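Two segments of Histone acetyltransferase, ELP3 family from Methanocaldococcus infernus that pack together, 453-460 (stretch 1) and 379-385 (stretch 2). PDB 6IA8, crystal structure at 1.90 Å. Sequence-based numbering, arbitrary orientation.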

# COMPACT_ATOMS: atom_id res chain seq x y z
N LYS A 453 -7.23 6.09 -18.45
CA LYS A 453 -7.98 5.78 -19.67
C LYS A 453 -9.07 4.77 -19.33
O LYS A 453 -8.82 3.56 -19.24
CB LYS A 453 -7.05 5.25 -20.77
CG LYS A 453 -7.56 5.43 -22.23
CD LYS A 453 -6.46 5.19 -23.30
CE LYS A 453 -6.84 5.78 -24.67
NZ LYS A 453 -5.70 5.86 -25.65
N ALA A 454 -10.29 5.26 -19.12
CA ALA A 454 -11.44 4.39 -18.88
C ALA A 454 -11.96 3.91 -20.23
O ALA A 454 -12.70 4.62 -20.92
CB ALA A 454 -12.51 5.13 -18.09
N LEU A 455 -11.58 2.70 -20.62
CA LEU A 455 -11.94 2.19 -21.93
C LEU A 455 -13.44 2.03 -22.10
O LEU A 455 -13.91 2.07 -23.24
CB LEU A 455 -11.23 0.86 -22.20
CG LEU A 455 -9.73 0.79 -21.87
CD1 LEU A 455 -9.18 -0.64 -21.93
CD2 LEU A 455 -8.91 1.70 -22.80
N THR A 456 -14.21 1.91 -21.02
CA THR A 456 -15.64 1.60 -21.13
C THR A 456 -16.54 2.84 -21.07
O THR A 456 -17.76 2.67 -21.06
CB THR A 456 -16.08 0.62 -20.03
OG1 THR A 456 -16.08 1.29 -18.76
CG2 THR A 456 -15.19 -0.61 -19.97
N ARG A 457 -16.02 4.03 -20.92
CA ARG A 457 -16.90 5.19 -21.07
C ARG A 457 -16.39 6.04 -22.29
O ARG A 457 -15.76 5.45 -23.16
CB ARG A 457 -17.03 5.96 -19.74
CG ARG A 457 -17.30 5.12 -18.47
CD ARG A 457 -18.73 5.18 -17.87
NE ARG A 457 -18.98 4.25 -16.77
CZ ARG A 457 -20.22 3.85 -16.33
NH1 ARG A 457 -21.36 4.42 -16.93
NH2 ARG A 457 -20.35 2.91 -15.30
N ASP A 458 -17.12 7.11 -22.38
CA ASP A 458 -17.13 8.05 -23.48
C ASP A 458 -16.17 9.27 -23.25
O ASP A 458 -15.70 9.83 -24.24
CB ASP A 458 -18.65 8.48 -23.94
N ILE A 459 -15.97 9.68 -22.02
CA ILE A 459 -15.01 10.75 -21.74
C ILE A 459 -13.77 9.85 -21.66
O ILE A 459 -13.66 9.15 -20.69
CB ILE A 459 -15.19 11.50 -20.35
CG1 ILE A 459 -16.21 12.66 -20.46
CG2 ILE A 459 -13.82 11.89 -19.77
CD1 ILE A 459 -16.94 12.66 -21.75
N LYS A 460 -12.88 9.77 -22.66
CA LYS A 460 -11.75 8.79 -22.63
C LYS A 460 -10.75 9.11 -21.43
O LYS A 460 -10.75 8.42 -20.38
NZ LYS A 460 -9.87 6.23 -28.41
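Stretch 2, residues 379-385: VYYKKGI

Stretch 2 lies on stretch 1 as the last turn of a helix set against an irregular loop. Residues 379-383 are helical, continuing a helix that begins earlier in the chain, and Gly384 is the first residue to leave helical phi/psi, at 72/15. The helix closes with Lys383 N hydrogen-bonded to Val379 O at 2.7 Å and Gly384 N hydrogen-bonded to Tyr380 O at 2.8 Å. Stretch 1 has no pairing with it of the kind strands make; its main feature is a type I beta turn from Ala454 to Arg457, with a weak hydrogen bond from Arg457 N to Ala454 O at 3.4 Å. The backbones come nearest at Ala454 and Tyr381, whose CA atoms are 6.4 Å apart, and the contact buries 382 Å² summed over both sides.

Three residues, Arg457, Tyr380 and Tyr381, account for most of that surface. Arg457, with 101 Å² covered, leaves the end of the turn with its CA-to-CB bond toward the helix, chi1 at -47° (m) and chi2 at -106°, between wells. Its guanidinium reaches the end of the helix, where carbonyl groups near the last turn can lack the usual backbone donors. Arg457 NH2 donates to Tyr381 O at 2.9 Å with an angle of 159°, and Arg457 NE donates to the same Tyr381 O at 3.3 Å and 139°, so one carbonyl oxygen, near the guanidinium plane, receives two N-H groups. Lys382 O is also close, 3.1 Å from Arg457 NH2, but the angle is too poor for a hydrogen bond. Gly384 N and Lys383 C lie over one face of the guanidinium, with Arg457 CZ 3.6 Å from Gly384 N. Glycine suits this position twice over: its phi is positive, and an ideal CB here would stand 2.7 Å from Arg457 NH1, a clash.

Tyr380, with 97 Å² covered, is buried. Its CA-to-CB bond points sideways, but with chi1 at 179° (t) the ring extends so that its hydroxyl end comes nearer to stretch 1. There Ile459 N donates a hydrogen bond to Tyr380 OH at 3.1 Å and 150°, tying the segment beyond the turn to the helix. Tyr380 OH also packs 3.0 Å from Arg457 CB and 3.3 Å from Ile459 CB. Along the ring, Ala454 CB meets the edge at 4.0 Å from Tyr380 CE2, an apolar contact matched by Ile459 CB at 4.0 Å from Tyr380 CZ. Although Ile459 directs its CA-to-CB bond toward the helix, the end of its side chain leads away.

Tyr381, with 62 Å² covered, contributes its carbonyl to Arg457 and its ring to Thr456. Its CA-to-CB bond points away from stretch 1, yet Tyr381 CD1 lies 3.7 Å from Thr456 OG1. Within the turn, Leu455 directs its CA-to-CB bond away from the helix and makes no contact with it, whereas Ala454, Thr456 and Arg457 all direct their CA-to-CB bonds toward it.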

# COMPACT_ATOMS: atom_id res chain seq x y z
N VAL A 379 -14.96 5.66 -9.31
CA VAL A 379 -16.35 6.10 -9.36
C VAL A 379 -16.80 6.35 -10.79
O VAL A 379 -17.94 6.06 -11.15
CB VAL A 379 -16.56 7.35 -8.49
CG1 VAL A 379 -17.94 7.94 -8.73
CG2 VAL A 379 -16.38 6.99 -7.00
N TYR A 380 -15.95 6.97 -11.60
CA TYR A 380 -16.33 7.21 -12.99
C TYR A 380 -16.53 5.89 -13.73
O TYR A 380 -17.50 5.71 -14.47
CB TYR A 380 -15.27 8.07 -13.69
CG TYR A 380 -15.63 8.30 -15.12
CD1 TYR A 380 -16.77 9.01 -15.46
CD2 TYR A 380 -14.86 7.77 -16.14
CE1 TYR A 380 -17.13 9.20 -16.79
CE2 TYR A 380 -15.22 7.97 -17.48
CZ TYR A 380 -16.36 8.69 -17.78
OH TYR A 380 -16.75 8.89 -19.08
N TYR A 381 -15.62 4.94 -13.53
CA TYR A 381 -15.75 3.63 -14.17
C TYR A 381 -16.99 2.86 -13.71
O TYR A 381 -17.69 2.23 -14.52
CB TYR A 381 -14.48 2.80 -13.90
CG TYR A 381 -14.63 1.31 -14.14
CD1 TYR A 381 -14.51 0.78 -15.41
CD2 TYR A 381 -14.87 0.44 -13.08
CE1 TYR A 381 -14.65 -0.57 -15.64
CE2 TYR A 381 -15.01 -0.92 -13.30
CZ TYR A 381 -14.89 -1.42 -14.58
OH TYR A 381 -15.03 -2.77 -14.80
N LYS A 382 -17.30 2.91 -12.42
CA LYS A 382 -18.40 2.12 -11.88
C LYS A 382 -19.74 2.83 -12.06
O LYS A 382 -20.75 2.17 -12.32
CB LYS A 382 -18.17 1.85 -10.39
CG LYS A 382 -18.69 0.51 -9.93
CD LYS A 382 -17.80 -0.64 -10.40
CE LYS A 382 -18.26 -1.97 -9.82
NZ LYS A 382 -17.24 -3.03 -9.99
N LYS A 383 -19.77 4.16 -11.92
CA LYS A 383 -21.02 4.88 -11.86
C LYS A 383 -21.17 5.98 -12.90
O LYS A 383 -22.26 6.56 -12.99
CB LYS A 383 -21.20 5.50 -10.48
CG LYS A 383 -21.39 4.46 -9.38
N GLY A 384 -20.15 6.26 -13.72
CA GLY A 384 -20.25 7.16 -14.85
C GLY A 384 -20.35 8.64 -14.51
O GLY A 384 -20.69 9.46 -15.39
N ILE A 385 -20.04 9.01 -13.27
CA ILE A 385 -20.15 10.41 -12.85
C ILE A 385 -18.78 10.93 -12.41
O ILE A 385 -17.87 10.18 -12.08
CB ILE A 385 -21.17 10.57 -11.71
CG1 ILE A 385 -20.71 9.78 -10.47
CG2 ILE A 385 -22.57 10.12 -12.14
CD1 ILE A 385 -21.59 10.03 -9.21